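Local coordinates for tyrosine aminotransferase (Leishmania infantum, PDB 4IX8), which probably transfers the amino group of tyrosine to 2-oxoglutarate, as a pyridoxal-phosphate-dependent aminotransferase, at residues Ile88-Phe102 and Ser322-Cys335. Residues are numbered along the deposited sequence; the frame is centred on the assembly and turned at random.
Sequences IVTEAMVDVVRSGKF and SICQEAIARTLLKC
The ring of F102 lies flat against the side chain of E326. E326 CG sits over the ring centre, 3.5 Å from the centroid, in a CH-pi contact. The chain of E326 bends at chi2 (59°), and its carboxylate stacks on the ring with planes 5° apart. R330 runs extended from CG to NE and reaches the same carboxylate. R330 NE bonds E326 OE2 at 2.7 Å in a salt bridge on the anti side, tilted out of the carboxylate plane. N113 holds E326 OE1, so both oxygens are gripped. V96 is a knob in the hole formed by I323, E326, A327 and R330. V96 CG2 lies over one face of the R330 guanidinium. V96 CG1, the other branch, meets I323 O at 3.6 Å. M93 is bent at chi2 and chi3, which brings M93 CE to 3.6 Å from C324 SG. T331 CG2 touches A92 CB at 3.5 Å, while T331 OG1 faces V89 CG2 and bonds A327 O. S322 OG donates to F102 O at 2.8 Å from above the carbonyl plane. This is knobs-into-holes packing of helices 88-99 and 322-331, whose axes approach to 8.4 Å at 128°, beside the dimer interface of the aminotransferase. Helix 112-122 packs on helix 322-331 through N113 and L114. The second subunit meets both helices: its R98 pairs with E91, and its W289 packs on I323.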
# COMPACT_ATOMS: atom_id res chain seq x y z
N ILE A 88 -1.80 15.72 -20.16
CA ILE A 88 -1.18 16.70 -19.30
C ILE A 88 -0.65 16.05 -17.96
O ILE A 88 0.37 16.49 -17.40
CB ILE A 88 -2.19 17.80 -19.02
CG1 ILE A 88 -1.51 18.94 -18.29
CG2 ILE A 88 -3.39 17.23 -18.17
CD1 ILE A 88 -2.48 20.00 -17.81
N VAL A 89 -1.31 14.99 -17.48
CA VAL A 89 -0.85 14.30 -16.26
C VAL A 89 0.36 13.45 -16.60
O VAL A 89 1.33 13.41 -15.86
CB VAL A 89 -1.97 13.42 -15.59
CG1 VAL A 89 -1.46 12.68 -14.36
CG2 VAL A 89 -3.15 14.27 -15.21
N THR A 90 0.28 12.75 -17.71
CA THR A 90 1.39 11.95 -18.21
C THR A 90 2.67 12.78 -18.45
O THR A 90 3.77 12.34 -18.11
CB THR A 90 0.98 11.24 -19.54
OG1 THR A 90 -0.06 10.29 -19.23
CG2 THR A 90 2.15 10.50 -20.19
N GLU A 91 2.54 13.99 -18.97
CA GLU A 91 3.72 14.77 -19.29
C GLU A 91 4.22 15.48 -18.01
O GLU A 91 5.43 15.70 -17.86
CB GLU A 91 3.38 15.78 -20.40
CG GLU A 91 3.36 15.15 -21.85
CD GLU A 91 4.67 14.41 -22.23
OE1 GLU A 91 5.79 14.94 -21.97
OE2 GLU A 91 4.57 13.26 -22.75
N ALA A 92 3.32 15.75 -17.06
CA ALA A 92 3.77 16.20 -15.74
C ALA A 92 4.60 15.10 -15.06
O ALA A 92 5.64 15.39 -14.45
CB ALA A 92 2.59 16.60 -14.85
N MET A 93 4.23 13.84 -15.24
CA MET A 93 5.01 12.78 -14.63
C MET A 93 6.43 12.78 -15.21
O MET A 93 7.42 12.63 -14.47
CB MET A 93 4.33 11.43 -14.85
CG MET A 93 3.09 11.25 -14.02
SD MET A 93 3.41 10.42 -12.46
CE MET A 93 3.80 8.78 -13.09
N VAL A 94 6.50 12.95 -16.53
CA VAL A 94 7.76 13.06 -17.25
C VAL A 94 8.64 14.23 -16.73
O VAL A 94 9.79 14.02 -16.38
CB VAL A 94 7.49 13.23 -18.79
CG1 VAL A 94 8.77 13.67 -19.57
CG2 VAL A 94 6.89 11.94 -19.37
N ASP A 95 8.08 15.42 -16.63
CA ASP A 95 8.80 16.58 -16.16
C ASP A 95 9.32 16.29 -14.74
O ASP A 95 10.49 16.57 -14.41
CB ASP A 95 7.90 17.81 -16.14
CG ASP A 95 7.43 18.23 -17.53
OD1 ASP A 95 8.02 17.85 -18.56
OD2 ASP A 95 6.44 18.99 -17.59
N VAL A 96 8.46 15.68 -13.93
CA VAL A 96 8.76 15.47 -12.55
C VAL A 96 9.90 14.47 -12.42
O VAL A 96 10.88 14.72 -11.71
CB VAL A 96 7.51 14.99 -11.77
CG1 VAL A 96 7.91 14.38 -10.37
CG2 VAL A 96 6.53 16.16 -11.61
N VAL A 97 9.84 13.36 -13.14
CA VAL A 97 10.89 12.39 -12.91
C VAL A 97 12.25 12.85 -13.51
O VAL A 97 13.32 12.60 -12.94
CB VAL A 97 10.48 11.03 -13.45
CG1 VAL A 97 10.42 11.04 -14.95
CG2 VAL A 97 11.42 9.95 -12.92
N ARG A 98 12.21 13.59 -14.61
CA ARG A 98 13.44 14.02 -15.23
C ARG A 98 14.16 15.07 -14.38
O ARG A 98 15.37 15.20 -14.45
CB ARG A 98 13.14 14.59 -16.61
CG ARG A 98 13.10 13.53 -17.69
CD ARG A 98 12.62 14.12 -19.01
NE ARG A 98 12.71 13.16 -20.11
CZ ARG A 98 12.22 13.34 -21.33
NH1 ARG A 98 11.59 14.46 -21.65
NH2 ARG A 98 12.36 12.39 -22.24
N SER A 99 13.39 15.79 -13.58
CA SER A 99 13.92 16.85 -12.75
C SER A 99 14.87 16.29 -11.72
O SER A 99 15.82 16.96 -11.34
CB SER A 99 12.79 17.61 -12.06
OG SER A 99 12.20 16.85 -11.04
N GLY A 100 14.60 15.07 -11.26
CA GLY A 100 15.42 14.44 -10.25
C GLY A 100 15.28 15.09 -8.88
O GLY A 100 16.09 14.83 -8.00
N LYS A 101 14.27 15.95 -8.72
CA LYS A 101 14.04 16.69 -7.46
C LYS A 101 12.90 16.09 -6.56
O LYS A 101 12.58 16.62 -5.50
CB LYS A 101 13.73 18.15 -7.79
CG LYS A 101 14.88 18.88 -8.47
CD LYS A 101 15.58 19.85 -7.55
CE LYS A 101 16.66 20.65 -8.29
NZ LYS A 101 16.15 21.96 -8.85
N PHE A 102 12.32 14.98 -7.02
CA PHE A 102 11.18 14.37 -6.35
C PHE A 102 11.37 12.87 -6.26
O PHE A 102 10.43 12.10 -6.47
CB PHE A 102 9.90 14.74 -7.11
CG PHE A 102 9.60 16.21 -7.07
CD1 PHE A 102 8.92 16.76 -5.99
CD2 PHE A 102 10.04 17.06 -8.08
CE1 PHE A 102 8.68 18.13 -5.93
CE2 PHE A 102 9.77 18.43 -8.04
CZ PHE A 102 9.09 18.96 -6.96
N SER A 322 6.46 9.44 -4.66
CA SER A 322 6.75 10.86 -4.69
C SER A 322 6.57 11.46 -6.10
O SER A 322 6.18 12.62 -6.24
CB SER A 322 8.18 11.10 -4.18
OG SER A 322 9.14 10.23 -4.78
N ILE A 323 6.83 10.68 -7.15
CA ILE A 323 6.66 11.20 -8.53
C ILE A 323 5.21 11.57 -8.81
O ILE A 323 4.91 12.67 -9.30
CB ILE A 323 7.12 10.15 -9.60
CG1 ILE A 323 8.60 9.78 -9.40
CG2 ILE A 323 6.95 10.67 -11.06
CD1 ILE A 323 9.55 10.93 -9.55
N CYS A 324 4.30 10.66 -8.47
CA CYS A 324 2.88 10.84 -8.76
C CYS A 324 2.27 11.96 -7.92
O CYS A 324 1.46 12.73 -8.42
CB CYS A 324 2.11 9.52 -8.57
SG CYS A 324 2.57 8.15 -9.75
N GLN A 325 2.71 12.10 -6.66
CA GLN A 325 2.19 13.14 -5.78
C GLN A 325 2.51 14.52 -6.38
O GLN A 325 1.65 15.38 -6.47
CB GLN A 325 2.79 13.02 -4.37
CG GLN A 325 2.22 11.90 -3.48
CD GLN A 325 2.61 12.06 -2.01
OE1 GLN A 325 2.14 12.97 -1.33
NE2 GLN A 325 3.52 11.19 -1.52
N GLU A 326 3.74 14.72 -6.83
CA GLU A 326 4.07 16.01 -7.45
C GLU A 326 3.35 16.13 -8.80
O GLU A 326 2.78 17.19 -9.11
CB GLU A 326 5.60 16.17 -7.60
CG GLU A 326 6.09 17.42 -8.35
CD GLU A 326 5.65 18.72 -7.72
OE1 GLU A 326 5.15 18.69 -6.57
OE2 GLU A 326 5.81 19.78 -8.36
N ALA A 327 3.32 15.06 -9.59
CA ALA A 327 2.65 15.15 -10.91
C ALA A 327 1.19 15.53 -10.76
O ALA A 327 0.66 16.36 -11.50
CB ALA A 327 2.76 13.83 -11.69
N ILE A 328 0.54 14.96 -9.75
CA ILE A 328 -0.89 15.20 -9.54
C ILE A 328 -1.06 16.57 -8.90
O ILE A 328 -2.05 17.28 -9.17
CB ILE A 328 -1.53 14.10 -8.66
CG1 ILE A 328 -1.57 12.79 -9.43
CG2 ILE A 328 -2.94 14.47 -8.24
CD1 ILE A 328 -1.83 11.61 -8.58
N ALA A 329 -0.09 16.98 -8.09
CA ALA A 329 -0.13 18.31 -7.49
C ALA A 329 -0.08 19.38 -8.59
O ALA A 329 -0.68 20.45 -8.47
CB ALA A 329 1.03 18.51 -6.51
N ARG A 330 0.56 19.06 -9.69
CA ARG A 330 0.74 20.04 -10.79
C ARG A 330 -0.48 20.11 -11.70
O ARG A 330 -0.70 21.13 -12.33
CB ARG A 330 1.97 19.71 -11.63
CG ARG A 330 3.26 20.12 -10.99
CD ARG A 330 4.48 19.68 -11.81
NE ARG A 330 5.70 19.83 -11.02
CZ ARG A 330 6.94 19.73 -11.47
NH1 ARG A 330 7.19 19.50 -12.75
NH2 ARG A 330 7.95 19.85 -10.62
N THR A 331 -1.29 19.04 -11.74
CA THR A 331 -2.30 18.92 -12.78
C THR A 331 -3.76 18.72 -12.30
O THR A 331 -4.70 18.97 -13.05
CB THR A 331 -1.95 17.74 -13.72
OG1 THR A 331 -1.86 16.52 -12.97
CG2 THR A 331 -0.61 18.03 -14.46
N LEU A 332 -3.95 18.34 -11.04
CA LEU A 332 -5.29 18.01 -10.55
C LEU A 332 -6.28 19.15 -10.77
O LEU A 332 -7.46 18.93 -11.00
CB LEU A 332 -5.22 17.67 -9.06
CG LEU A 332 -6.55 17.25 -8.45
CD1 LEU A 332 -7.04 15.93 -9.01
CD2 LEU A 332 -6.39 17.15 -6.93
N LEU A 333 -5.80 20.37 -10.63
CA LEU A 333 -6.61 21.56 -10.79
C LEU A 333 -6.66 22.04 -12.23
O LEU A 333 -7.34 22.99 -12.53
CB LEU A 333 -6.07 22.69 -9.91
CG LEU A 333 -6.02 22.47 -8.40
CD1 LEU A 333 -5.32 23.66 -7.76
CD2 LEU A 333 -7.41 22.30 -7.82
N LYS A 334 -5.84 21.46 -13.10
CA LYS A 334 -5.72 21.95 -14.47
C LYS A 334 -6.41 21.04 -15.49
O LYS A 334 -6.57 21.39 -16.63
CB LYS A 334 -4.25 22.09 -14.85
CG LYS A 334 -3.50 23.20 -14.12
CD LYS A 334 -2.17 23.47 -14.84
CE LYS A 334 -1.33 24.53 -14.15
NZ LYS A 334 0.00 24.76 -14.83
N CYS A 335 -6.88 19.88 -15.05
CA CYS A 335 -7.49 18.93 -15.95
C CYS A 335 -8.80 19.46 -16.42
O CYS A 335 -9.63 19.88 -15.61
CB CYS A 335 -7.68 17.59 -15.26
SG CYS A 335 -6.15 16.66 -15.27